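Local coordinates for protein putative 3-hydroxybutyryl-CoA dehydratase (Rhodopseudomonas palustris, PDB 3HIN) that probably acts as a lyase of the enoyl-CoA hydratase/isomerase (crotonase) family, interconverting enoyl-CoA and 3-hydroxyacyl-CoA by adding or removing water, at residues A[16-21]-A[49-54]; A[34-39]-A[77-82]; A[121-126]-A[141-146]; A[130-135]-A[202-207]. All coordinates share one frame; numbering follows the deposited sequence.

Interaction 1 of 4, residues A[16-21]-A[49-54]; sequences STLVVD and KDCLTD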
loop_
_atom_site.group_PDB
_atom_site.type_symbol
_atom_site.label_atom_id
_atom_site.label_comp_id
_atom_site.label_asym_id
_atom_site.label_seq_id
_atom_site.Cartn_x
_atom_site.Cartn_y
_atom_site.Cartn_z
ATOM N N SER A 16 35.132 -4.726 -8.514
ATOM C CA SER A 16 35.968 -5.878 -8.245
ATOM C C SER A 16 35.132 -6.917 -7.540
ATOM O O SER A 16 35.579 -8.045 -7.392
ATOM C CB SER A 16 37.152 -5.534 -7.355
ATOM O OG SER A 16 36.710 -5.391 -5.983
ATOM N N THR A 17 33.929 -6.544 -7.073
ATOM C CA THR A 17 33.046 -7.507 -6.377
ATOM C C THR A 17 32.209 -8.302 -7.381
ATOM O O THR A 17 31.331 -9.005 -6.983
ATOM C CB THR A 17 32.026 -6.809 -5.412
ATOM O OG1 THR A 17 31.215 -5.905 -6.170
ATOM C CG2 THR A 17 32.739 -6.054 -4.324
ATOM N N LEU A 18 32.464 -8.184 -8.681
ATOM C CA LEU A 18 31.569 -8.812 -9.698
ATOM C C LEU A 18 32.512 -9.367 -10.732
ATOM O O LEU A 18 33.567 -8.812 -10.893
ATOM C CB LEU A 18 30.646 -7.778 -10.390
ATOM C CG LEU A 18 29.507 -7.196 -9.542
ATOM C CD1 LEU A 18 28.674 -6.259 -10.400
ATOM C CD2 LEU A 18 28.618 -8.268 -8.856
ATOM N N VAL A 19 32.157 -10.474 -11.384
ATOM C CA VAL A 19 32.880 -10.923 -12.529
ATOM C C VAL A 19 31.927 -11.020 -13.696
ATOM O O VAL A 19 31.053 -11.903 -13.720
ATOM C CB VAL A 19 33.505 -12.303 -12.288
ATOM C CG1 VAL A 19 33.915 -12.940 -13.686
ATOM C CG2 VAL A 19 34.676 -12.210 -11.247
ATOM N N VAL A 20 32.131 -10.143 -14.660
ATOM C CA VAL A 20 31.207 -9.898 -15.756
ATOM C C VAL A 20 31.787 -10.387 -17.087
ATOM O O VAL A 20 32.871 -9.942 -17.521
ATOM C CB VAL A 20 30.973 -8.378 -15.903
ATOM C CG1 VAL A 20 29.994 -8.099 -17.016
ATOM C CG2 VAL A 20 30.525 -7.742 -14.583
ATOM N N ASP A 21 31.083 -11.279 -17.762
ATOM C CA ASP A 21 31.544 -11.696 -19.100
ATOM C C ASP A 21 30.359 -11.631 -20.033
ATOM O O ASP A 21 29.241 -11.419 -19.609
ATOM C CB ASP A 21 32.119 -13.117 -19.073
ATOM C CG ASP A 21 33.151 -13.358 -20.166
ATOM O OD1 ASP A 21 33.512 -12.431 -20.952
ATOM O OD2 ASP A 21 33.604 -14.512 -20.241
ATOM N N LYS A 49 23.920 -2.433 -10.342
ATOM C CA LYS A 49 23.089 -1.491 -11.029
ATOM C C LYS A 49 23.743 -1.004 -12.332
ATOM O O LYS A 49 23.083 -0.914 -13.377
ATOM C CB LYS A 49 22.880 -0.323 -10.098
ATOM C CG LYS A 49 21.868 0.698 -10.536
ATOM C CD LYS A 49 21.716 1.724 -9.393
ATOM C CE LYS A 49 21.398 3.100 -9.923
ATOM N NZ LYS A 49 19.903 3.209 -9.932
ATOM N N ASP A 50 25.034 -0.687 -12.242
ATOM C CA ASP A 50 25.826 -0.294 -13.400
ATOM C C ASP A 50 25.778 -1.320 -14.509
ATOM O O ASP A 50 25.540 -0.951 -15.644
ATOM C CB ASP A 50 27.294 -0.053 -13.030
ATOM C CG ASP A 50 27.542 1.329 -12.446
ATOM O OD1 ASP A 50 26.538 2.100 -12.316
ATOM O OD2 ASP A 50 28.732 1.636 -12.096
ATOM N N CYS A 51 26.016 -2.596 -14.191
ATOM C CA CYS A 51 26.007 -3.629 -15.243
ATOM C C CYS A 51 24.649 -3.692 -15.930
ATOM O O CYS A 51 24.590 -3.946 -17.107
ATOM C CB CYS A 51 26.211 -4.997 -14.661
ATOM S SG CYS A 51 27.823 -5.257 -14.149
ATOM N N LEU A 52 23.571 -3.492 -15.170
ATOM C CA LEU A 52 22.233 -3.445 -15.763
ATOM C C LEU A 52 21.784 -2.046 -16.270
ATOM O O LEU A 52 20.630 -1.859 -16.593
ATOM C CB LEU A 52 21.237 -4.028 -14.789
ATOM C CG LEU A 52 21.731 -5.285 -14.079
ATOM C CD1 LEU A 52 20.912 -5.576 -12.825
ATOM C CD2 LEU A 52 21.631 -6.455 -15.038
ATOM N N THR A 53 22.681 -1.066 -16.363
ATOM C CA THR A 53 22.272 0.216 -16.960
ATOM C C THR A 53 22.805 0.263 -18.395
ATOM O O THR A 53 23.967 -0.041 -18.620
ATOM C CB THR A 53 22.751 1.397 -16.065
ATOM O OG1 THR A 53 22.159 1.205 -14.773
ATOM C CG2 THR A 53 22.260 2.768 -16.606
ATOM N N ASP A 54 21.945 0.606 -19.365
ATOM C CA ASP A 54 22.382 0.792 -20.758
ATOM C C ASP A 54 23.067 -0.471 -21.250
ATOM O O ASP A 54 24.190 -0.430 -21.765
ATOM C CB ASP A 54 23.361 1.984 -20.905
ATOM C CG ASP A 54 22.706 3.321 -20.589
ATOM O OD1 ASP A 54 21.468 3.460 -20.749
ATOM O OD2 ASP A 54 23.428 4.247 -20.169
#
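Cys51, in the last turn of helix 42-51, points its short side chain at Leu18 and Val20, two residues on one face of the edge strand 18-23. Followed outward, Cys51 CB is still 5.1 Å from Leu18 CD1 and from Val20 CG2 alike, so it is the sulfur that makes the contact. SG lies anti to the carbonyl carbon of its own residue (chi1 -73°), a setting that carries it off the helix toward the strand. Cys51 SG meets Val20 CG2 at 3.7 Å and Leu18 CD1 at 4.0 Å. Leu18 CD1 and Val20 CG2 are themselves 4.8 Å apart, and the sulfur touches both. A small, polarisable, weakly polar thiol can sit against two methyls at once without a polar partner being needed.

Leu18 is buried and also packs on Leu44 and Ala47 of the helix, whereas Val20, beta-branched as befits a strand, lies at the exposed margin. Just past Cys51 the helix ends. Thr53 N bonds to Asp50 O, and Thr53 OG1 donates to Lys49 O at 2.7 Å, approaching from 45° above the carbonyl plane. Ile29 of strand 26-31 also packs on Cys51. The arrangement is that of a beta-hairpin, 18-23 and 26-31, covered on one face by the helix of the beta-alpha-beta crossover that leads on to parallel strand 61-66 in the crotonase fold.

Interaction 2 of 4, residues A[34-39]-A[77-82]; sequences PKKRNA and LSELRE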
loop_
_atom_site.group_PDB
_atom_site.type_symbol
_atom_site.label_atom_id
_atom_site.label_comp_id
_atom_site.label_asym_id
_atom_site.label_seq_id
_atom_site.Cartn_x
_atom_site.Cartn_y
_atom_site.Cartn_z
ATOM N N PRO A 34 33.574 -14.192 -2.526
ATOM C CA PRO A 34 33.451 -15.566 -2.020
ATOM C C PRO A 34 33.879 -15.794 -0.536
ATOM O O PRO A 34 33.334 -16.686 0.130
ATOM C CB PRO A 34 34.287 -16.393 -3.029
ATOM C CG PRO A 34 35.225 -15.359 -3.699
ATOM C CD PRO A 34 34.399 -14.106 -3.760
ATOM N N LYS A 35 34.798 -14.979 -0.017
ATOM C CA LYS A 35 35.265 -15.139 1.357
ATOM C C LYS A 35 34.148 -14.853 2.340
ATOM O O LYS A 35 34.165 -15.311 3.480
ATOM C CB LYS A 35 36.475 -14.244 1.641
ATOM C CG LYS A 35 37.676 -14.579 0.749
ATOM C CD LYS A 35 39.037 -14.144 1.378
ATOM C CE LYS A 35 40.195 -14.759 0.549
ATOM N NZ LYS A 35 41.317 -15.285 1.402
ATOM N N LYS A 36 33.190 -14.052 1.902
ATOM C CA LYS A 36 31.973 -13.871 2.671
ATOM C C LYS A 36 30.718 -14.313 1.931
ATOM O O LYS A 36 29.663 -13.688 2.053
ATOM C CB LYS A 36 31.874 -12.436 3.145
ATOM C CG LYS A 36 32.432 -11.452 2.177
ATOM C CD LYS A 36 33.471 -10.555 2.820
ATOM C CE LYS A 36 33.187 -10.281 4.289
ATOM N NZ LYS A 36 33.692 -8.950 4.676
ATOM N N ARG A 37 30.831 -15.412 1.179
ATOM C CA ARG A 37 29.655 -16.064 0.591
ATOM C C ARG A 37 28.851 -15.031 -0.157
ATOM O O ARG A 37 27.624 -15.027 -0.095
ATOM C CB ARG A 37 28.795 -16.778 1.682
ATOM C CG ARG A 37 29.646 -17.745 2.641
ATOM C CD ARG A 37 28.720 -18.617 3.556
ATOM N NE ARG A 37 28.064 -17.795 4.585
ATOM C CZ ARG A 37 26.890 -18.054 5.183
ATOM N NH1 ARG A 37 26.164 -19.132 4.860
ATOM N NH2 ARG A 37 26.427 -17.208 6.106
ATOM N N ASN A 38 29.549 -14.112 -0.831
ATOM C CA ASN A 38 28.885 -13.202 -1.740
ATOM C C ASN A 38 27.879 -12.331 -1.011
ATOM O O ASN A 38 26.831 -11.923 -1.557
ATOM C CB ASN A 38 28.229 -14.001 -2.891
ATOM C CG ASN A 38 29.262 -14.655 -3.823
ATOM O OD1 ASN A 38 30.429 -14.211 -3.886
ATOM N ND2 ASN A 38 28.861 -15.763 -4.504
ATOM N N ALA A 39 28.177 -12.076 0.260
ATOM C CA ALA A 39 27.476 -11.091 1.009
ATOM C C ALA A 39 27.361 -9.778 0.216
ATOM O O ALA A 39 28.358 -9.223 -0.265
ATOM C CB ALA A 39 28.200 -10.851 2.359
ATOM N N LEU A 77 27.272 -8.708 7.215
ATOM C CA LEU A 77 27.050 -8.478 8.615
ATOM C C LEU A 77 28.284 -7.846 9.281
ATOM O O LEU A 77 28.181 -7.262 10.353
ATOM C CB LEU A 77 26.584 -9.788 9.277
ATOM C CG LEU A 77 25.177 -10.285 8.837
ATOM C CD1 LEU A 77 24.637 -11.337 9.814
ATOM C CD2 LEU A 77 24.124 -9.135 8.689
ATOM N N SER A 78 29.422 -7.904 8.599
ATOM C CA SER A 78 30.624 -7.181 9.024
ATOM C C SER A 78 30.649 -5.725 8.563
ATOM O O SER A 78 31.569 -4.979 8.868
ATOM C CB SER A 78 31.902 -7.889 8.496
ATOM O OG SER A 78 31.974 -7.909 7.062
ATOM N N GLU A 79 29.668 -5.317 7.787
ATOM C CA GLU A 79 29.735 -4.020 7.180
ATOM C C GLU A 79 28.498 -3.214 7.514
ATOM O O GLU A 79 28.153 -2.283 6.799
ATOM C CB GLU A 79 29.943 -4.187 5.672
ATOM C CG GLU A 79 31.425 -4.451 5.289
ATOM C CD GLU A 79 31.724 -4.519 3.757
ATOM O OE1 GLU A 79 31.049 -3.833 2.934
ATOM O OE2 GLU A 79 32.699 -5.234 3.394
ATOM N N LEU A 80 27.815 -3.579 8.594
ATOM C CA LEU A 80 26.709 -2.770 9.081
ATOM C C LEU A 80 27.126 -1.341 9.330
ATOM O O LEU A 80 28.136 -1.060 9.972
ATOM C CB LEU A 80 26.138 -3.296 10.390
ATOM C CG LEU A 80 25.211 -4.494 10.286
ATOM C CD1 LEU A 80 26.071 -5.737 10.352
ATOM C CD2 LEU A 80 24.238 -4.430 11.433
ATOM N N ARG A 81 26.302 -0.446 8.818
ATOM C CA ARG A 81 26.467 0.949 9.041
ATOM C C ARG A 81 25.246 1.397 9.845
ATOM O O ARG A 81 24.103 1.015 9.536
ATOM C CB ARG A 81 26.509 1.639 7.705
ATOM C CG ARG A 81 27.581 2.605 7.623
ATOM C CD ARG A 81 27.180 3.706 6.683
ATOM N NE ARG A 81 27.154 3.237 5.307
ATOM C CZ ARG A 81 28.227 3.060 4.543
ATOM N NH1 ARG A 81 28.071 2.621 3.292
ATOM N NH2 ARG A 81 29.443 3.315 5.022
ATOM N N GLU A 82 25.510 2.161 10.910
ATOM C CA GLU A 82 24.495 2.723 11.808
ATOM C C GLU A 82 23.745 3.831 11.072
ATOM O O GLU A 82 24.368 4.701 10.395
ATOM C CB GLU A 82 25.156 3.281 13.056
ATOM C CG GLU A 82 26.418 4.131 12.731
ATOM C CD GLU A 82 27.481 4.093 13.835
ATOM O OE1 GLU A 82 28.573 3.481 13.618
ATOM O OE2 GLU A 82 27.206 4.679 14.911
#
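Lys36 and Ser78 meet through a hydrogen bond: Lys36 NZ donates to Ser78 OG over 3.1 Å. The lysine chain is bent at several torsions rather than extended, which lets its ammonium turn toward the other loop. Ser78, with OG between its backbone N and carbonyl carbon (chi1 63°), holds its hydroxyl up to the ammonium, although its stronger partner is the carboxylate of Asp76.

The electrostatic part is looser. Glu79 OE2 stays 4.1 Å from Lys36 NZ, beyond a salt bridge, and the two side chains run at about a right angle. Glu79 OE2 has its salt bridge with Arg33, while OE1 bonds to Asn41 ND2. Long charged chains suit this surface position, where they can span two loops.

Backbone bonds shape the first loop. Ala39 N reaches Lys36 O at 2.8 Å and closes a type I' turn, whose two central residues, Arg37 and Asn38, both adopt positive phi; asparagine tolerates this comparatively well. Asn38 also ties the turn to the segment after strand 61-66 through Phe71 O and Ile67 O. In crotonases these two loops commonly border the acyl-CoA pocket, and the present pair is consistent with that site.

Interaction 3 of 4, residues A[121-126]-A[141-146]; sequences GLELAC and LPEGSR
Glu123 OE2 is gripped by two backbone amides, Gly152 N and Gly154 N, which should restrict the carboxylate's rotation, while the other oxygen of the group faces Glu143 across the contact. In the crotonase fold, hydratases place a pair of glutamates on the helix after the glycine-rich turn and on a following loop, and Glu123 and Glu143 occupy positions consistent with that active-site pair. Their nearest oxygens, Glu123 OE1 and Glu143 OE2, stand 4.4 Å apart. Phe99 and Val150 pack against Glu123, and Val150 and Ile148 against Glu143, so both acids are buried with apolar side chains packed against them.

Beside the acids the contact is purely hydrophobic. Leu122, its CG anti to the backbone N (chi1 -179°), sends a branch from helix 120-127 toward Leu141, which leads out of strand 138-140. Branched leucines fill such an interior well, and Leu158, Met167 and Met171 close round Leu141 from two further helices. The two leucine chains are turned at about a right angle, with Leu122 CD2 4.1 Å from Leu141 CD2 and 4.2 Å from Leu141 CG.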
loop_
_atom_site.group_PDB
_atom_site.type_symbol
_atom_site.label_atom_id
_atom_site.label_comp_id
_atom_site.label_asym_id
_atom_site.label_seq_id
_atom_site.Cartn_x
_atom_site.Cartn_y
_atom_site.Cartn_z
ATOM N N GLY A 121 20.079 -12.003 -0.445
ATOM C CA GLY A 121 20.378 -12.940 -1.542
ATOM C C GLY A 121 19.098 -13.531 -2.065
ATOM O O GLY A 121 18.946 -13.643 -3.274
ATOM N N LEU A 122 18.148 -13.840 -1.176
ATOM C CA LEU A 122 16.851 -14.363 -1.682
ATOM C C LEU A 122 16.132 -13.224 -2.446
ATOM O O LEU A 122 15.583 -13.430 -3.503
ATOM C CB LEU A 122 15.995 -14.938 -0.529
ATOM C CG LEU A 122 14.612 -15.570 -0.837
ATOM C CD1 LEU A 122 14.771 -16.511 -2.014
ATOM C CD2 LEU A 122 14.170 -16.354 0.379
ATOM N N GLU A 123 16.204 -12.007 -1.920
ATOM C CA GLU A 123 15.502 -10.854 -2.492
ATOM C C GLU A 123 16.050 -10.557 -3.892
ATOM O O GLU A 123 15.278 -10.353 -4.846
ATOM C CB GLU A 123 15.626 -9.645 -1.565
ATOM C CG GLU A 123 14.858 -9.884 -0.252
ATOM C CD GLU A 123 14.933 -8.695 0.729
ATOM O OE1 GLU A 123 16.008 -8.520 1.307
ATOM O OE2 GLU A 123 13.944 -7.935 0.923
ATOM N N LEU A 124 17.367 -10.656 -4.029
ATOM C CA LEU A 124 18.042 -10.565 -5.321
ATOM C C LEU A 124 17.495 -11.638 -6.285
ATOM O O LEU A 124 17.111 -11.347 -7.409
ATOM C CB LEU A 124 19.516 -10.846 -5.092
ATOM C CG LEU A 124 20.376 -10.805 -6.329
ATOM C CD1 LEU A 124 19.926 -9.554 -7.007
ATOM C CD2 LEU A 124 21.857 -10.608 -5.883
ATOM N N ALA A 125 17.497 -12.884 -5.819
ATOM C CA ALA A 125 16.969 -13.961 -6.585
ATOM C C ALA A 125 15.542 -13.716 -6.965
ATOM O O ALA A 125 15.134 -14.077 -8.076
ATOM C CB ALA A 125 17.054 -15.289 -5.820
ATOM N N CYS A 126 14.769 -13.131 -6.063
ATOM C CA CYS A 126 13.341 -12.860 -6.365
ATOM C C CYS A 126 13.119 -11.874 -7.497
ATOM O O CYS A 126 12.066 -11.925 -8.171
ATOM C CB CYS A 126 12.566 -12.408 -5.121
ATOM S SG CYS A 126 12.329 -13.896 -4.088
ATOM N N LEU A 141 15.072 -16.599 5.426
ATOM C CA LEU A 141 15.040 -15.209 5.815
ATOM C C LEU A 141 15.371 -15.089 7.296
ATOM O O LEU A 141 14.473 -14.987 8.128
ATOM C CB LEU A 141 13.665 -14.632 5.551
ATOM C CG LEU A 141 13.337 -14.620 4.077
ATOM C CD1 LEU A 141 11.808 -14.470 4.017
ATOM C CD2 LEU A 141 14.043 -13.531 3.303
ATOM N N PRO A 142 16.669 -15.100 7.639
ATOM C CA PRO A 142 17.108 -15.133 9.055
ATOM C C PRO A 142 16.972 -13.796 9.778
ATOM O O PRO A 142 17.249 -13.708 10.956
ATOM C CB PRO A 142 18.593 -15.462 8.921
ATOM C CG PRO A 142 18.960 -14.618 7.733
ATOM C CD PRO A 142 17.844 -15.089 6.749
ATOM N N GLU A 143 16.535 -12.775 9.070
ATOM C CA GLU A 143 16.521 -11.392 9.588
ATOM C C GLU A 143 15.685 -11.185 10.837
ATOM O O GLU A 143 16.084 -10.397 11.740
ATOM C CB GLU A 143 16.039 -10.364 8.517
ATOM C CG GLU A 143 15.238 -10.923 7.343
ATOM C CD GLU A 143 16.153 -11.271 6.176
ATOM O OE1 GLU A 143 16.811 -12.314 6.249
ATOM O OE2 GLU A 143 16.274 -10.461 5.223
ATOM N N GLY A 144 14.511 -11.820 10.837
ATOM C CA GLY A 144 13.587 -11.781 11.956
ATOM C C GLY A 144 14.214 -12.157 13.281
ATOM O O GLY A 144 13.845 -11.631 14.319
ATOM N N SER A 145 15.169 -13.077 13.226
ATOM C CA SER A 145 15.987 -13.432 14.355
ATOM C C SER A 145 16.602 -12.185 14.977
ATOM O O SER A 145 16.672 -12.050 16.200
ATOM C CB SER A 145 17.102 -14.358 13.845
ATOM O OG SER A 145 17.926 -14.778 14.908
ATOM N N ARG A 146 17.026 -11.267 14.118
ATOM C CA ARG A 146 17.767 -10.089 14.508
ATOM C C ARG A 146 16.862 -8.888 14.857
ATOM O O ARG A 146 17.344 -7.750 15.036
ATOM C CB ARG A 146 18.699 -9.711 13.352
ATOM C CG ARG A 146 20.123 -9.487 13.776
ATOM C CD ARG A 146 21.085 -10.158 12.829
ATOM N NE ARG A 146 20.876 -11.612 12.779
ATOM C CZ ARG A 146 20.786 -12.331 11.654
ATOM N NH1 ARG A 146 20.901 -11.732 10.458
ATOM N NH2 ARG A 146 20.600 -13.657 11.728
#

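Interaction 4 of 4, residues A[130-135]-A[202-207]; sequences IRVAEA and LELGNR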
loop_
_atom_site.group_PDB
_atom_site.type_symbol
_atom_site.label_atom_id
_atom_site.label_comp_id
_atom_site.label_asym_id
_atom_site.label_seq_id
_atom_site.Cartn_x
_atom_site.Cartn_y
_atom_site.Cartn_z
ATOM N N ILE A 130 13.572 -15.781 -13.917
ATOM C CA ILE A 130 13.663 -17.262 -13.806
ATOM C C ILE A 130 14.799 -17.596 -12.836
ATOM O O ILE A 130 15.844 -16.967 -12.845
ATOM C CB ILE A 130 13.979 -17.843 -15.155
ATOM C CG1 ILE A 130 12.848 -17.529 -16.154
ATOM C CG2 ILE A 130 14.338 -19.392 -15.134
ATOM C CD1 ILE A 130 13.255 -17.869 -17.588
ATOM N N ARG A 131 14.608 -18.618 -12.027
ATOM C CA ARG A 131 15.649 -19.061 -11.113
ATOM C C ARG A 131 15.836 -20.523 -11.470
ATOM O O ARG A 131 14.829 -21.238 -11.755
ATOM C CB ARG A 131 15.175 -18.877 -9.635
ATOM C CG ARG A 131 15.188 -17.444 -9.074
ATOM C CD ARG A 131 14.149 -17.222 -7.929
ATOM N NE ARG A 131 12.805 -17.388 -8.502
ATOM C CZ ARG A 131 12.227 -16.495 -9.318
ATOM N NH1 ARG A 131 11.022 -16.773 -9.893
ATOM N NH2 ARG A 131 12.811 -15.315 -9.575
ATOM N N VAL A 132 17.105 -20.971 -11.471
ATOM C CA VAL A 132 17.466 -22.362 -11.615
ATOM C C VAL A 132 18.250 -22.692 -10.351
ATOM O O VAL A 132 19.218 -21.962 -9.999
ATOM C CB VAL A 132 18.365 -22.629 -12.839
ATOM C CG1 VAL A 132 18.505 -24.108 -13.013
ATOM C CG2 VAL A 132 17.782 -22.039 -14.083
ATOM N N ALA A 133 17.804 -23.734 -9.657
ATOM C CA ALA A 133 18.404 -24.137 -8.403
ATOM C C ALA A 133 19.101 -25.496 -8.546
ATOM O O ALA A 133 18.462 -26.480 -8.964
ATOM C CB ALA A 133 17.376 -24.153 -7.273
ATOM N N GLU A 134 20.424 -25.502 -8.260
ATOM C CA GLU A 134 21.217 -26.721 -7.952
ATOM C C GLU A 134 20.792 -27.401 -6.641
ATOM O O GLU A 134 20.225 -26.729 -5.773
ATOM C CB GLU A 134 22.687 -26.312 -7.718
ATOM C CG GLU A 134 23.527 -26.539 -8.842
ATOM C CD GLU A 134 24.921 -25.967 -8.691
ATOM O OE1 GLU A 134 25.680 -26.263 -7.730
ATOM O OE2 GLU A 134 25.246 -25.259 -9.640
ATOM N N ALA A 135 21.135 -28.686 -6.436
ATOM C CA ALA A 135 20.698 -29.351 -5.215
ATOM C C ALA A 135 21.121 -28.636 -3.917
ATOM O O ALA A 135 20.414 -28.729 -2.916
ATOM C CB ALA A 135 21.187 -30.776 -5.182
ATOM N N LEU A 202 22.680 -20.857 -18.340
ATOM C CA LEU A 202 23.219 -20.386 -19.590
ATOM C C LEU A 202 22.510 -21.019 -20.794
ATOM O O LEU A 202 22.282 -20.358 -21.806
ATOM C CB LEU A 202 24.719 -20.594 -19.642
ATOM C CG LEU A 202 25.466 -19.874 -20.786
ATOM C CD1 LEU A 202 25.371 -18.355 -20.753
ATOM C CD2 LEU A 202 26.991 -20.279 -20.898
ATOM N N GLU A 203 22.127 -22.276 -20.735
ATOM C CA GLU A 203 21.311 -22.735 -21.850
ATOM C C GLU A 203 19.926 -22.050 -21.922
ATOM O O GLU A 203 19.425 -21.796 -23.011
ATOM C CB GLU A 203 21.214 -24.259 -21.909
ATOM C CG GLU A 203 20.274 -24.793 -20.884
ATOM C CD GLU A 203 19.440 -25.984 -21.369
ATOM O OE1 GLU A 203 20.075 -27.017 -21.720
ATOM O OE2 GLU A 203 18.170 -25.878 -21.312
ATOM N N LEU A 204 19.312 -21.743 -20.779
ATOM C CA LEU A 204 18.103 -20.931 -20.784
ATOM C C LEU A 204 18.350 -19.569 -21.373
ATOM O O LEU A 204 17.532 -19.083 -22.127
ATOM C CB LEU A 204 17.483 -20.789 -19.400
ATOM C CG LEU A 204 17.003 -22.122 -18.812
ATOM C CD1 LEU A 204 16.479 -21.896 -17.423
ATOM C CD2 LEU A 204 15.892 -22.692 -19.609
ATOM N N GLY A 205 19.481 -18.940 -21.055
ATOM C CA GLY A 205 19.743 -17.575 -21.618
ATOM C C GLY A 205 19.890 -17.655 -23.146
ATOM O O GLY A 205 19.347 -16.829 -23.883
ATOM N N ASN A 206 20.599 -18.670 -23.643
ATOM C CA ASN A 206 20.663 -18.865 -25.116
ATOM C C ASN A 206 19.287 -19.069 -25.762
ATOM O O ASN A 206 19.057 -18.611 -26.920
ATOM C CB ASN A 206 21.621 -20.025 -25.539
ATOM C CG ASN A 206 23.070 -19.709 -25.238
ATOM O OD1 ASN A 206 23.781 -20.514 -24.613
ATOM N ND2 ASN A 206 23.514 -18.500 -25.654
ATOM N N ARG A 207 18.376 -19.725 -25.026
ATOM C CA ARG A 207 17.015 -19.984 -25.550
ATOM C C ARG A 207 16.148 -18.711 -25.604
ATOM O O ARG A 207 15.613 -18.385 -26.667
ATOM C CB ARG A 207 16.332 -21.186 -24.830
ATOM C CG ARG A 207 14.818 -21.323 -25.064
ATOM C CD ARG A 207 14.549 -21.752 -26.545
ATOM N NE ARG A 207 13.119 -21.783 -26.807
ATOM C CZ ARG A 207 12.336 -20.713 -26.982
ATOM N NH1 ARG A 207 12.847 -19.505 -26.943
ATOM N NH2 ARG A 207 11.026 -20.850 -27.224
#
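Ile130, Val132 and Leu204 make an apolar contact that joins strand 130-134 to helix 197-208. Leu204 CD1 does all the touching from the helix side: it comes to 3.6 Å from Val132 CG2 and 4.0 Å from Ile130 CG2. Ile130 CG2 and Val132 CG2 lie 4.5 Å apart on the same face of the strand, and the leucine tip settles against both. Val132 and Leu204 reach toward each other tip to tip, whereas the Ile130 chain runs at a slant to the leucine. With Val132 CG2 anti to its own carbonyl carbon and CG1 anti to the backbone N (chi1 -171°), it is the CG2 branch that is presented to the helix. Beta-branched residues favour the extended strand, and leucine, which suits a helix, has the reach to bridge the gap. Tyr190 of the neighbouring strand packs on all three and completes the patch.

The polar interactions belong to each element separately. Within the helix, Asn206 N bonds to Leu202 O at 3.0 Å. From the strand, Arg131 points away from the helix, its NH2 bonding to Ala125 O and Ala128 O, and Glu134 OE2 accepts from Ala197 N where helix 197-208 begins. Methyl contacts have little directional preference, so fit and burial, not bond geometry, hold these two segments together.

Overall arrangement
Interactions 1 and 4 pack helices on the same six-stranded sheet, at its edge strand 18-23 and at inner strand 130-134; both are partly buried and wholly apolar, with a single atom from the helix meeting two strand residues. Interaction 3 is the fully buried one and adds carboxylates to its leucines, as fits a probable active site. Interaction 2 lies at the surface and relies on polar and charged groups. Its centre is about 14 Å from that of interaction 3, and Leu77 packs on Arg146 between them. Helix 120-127 and strand 130-134 follow each other in the chain, and Arg131 joins interactions 3 and 4.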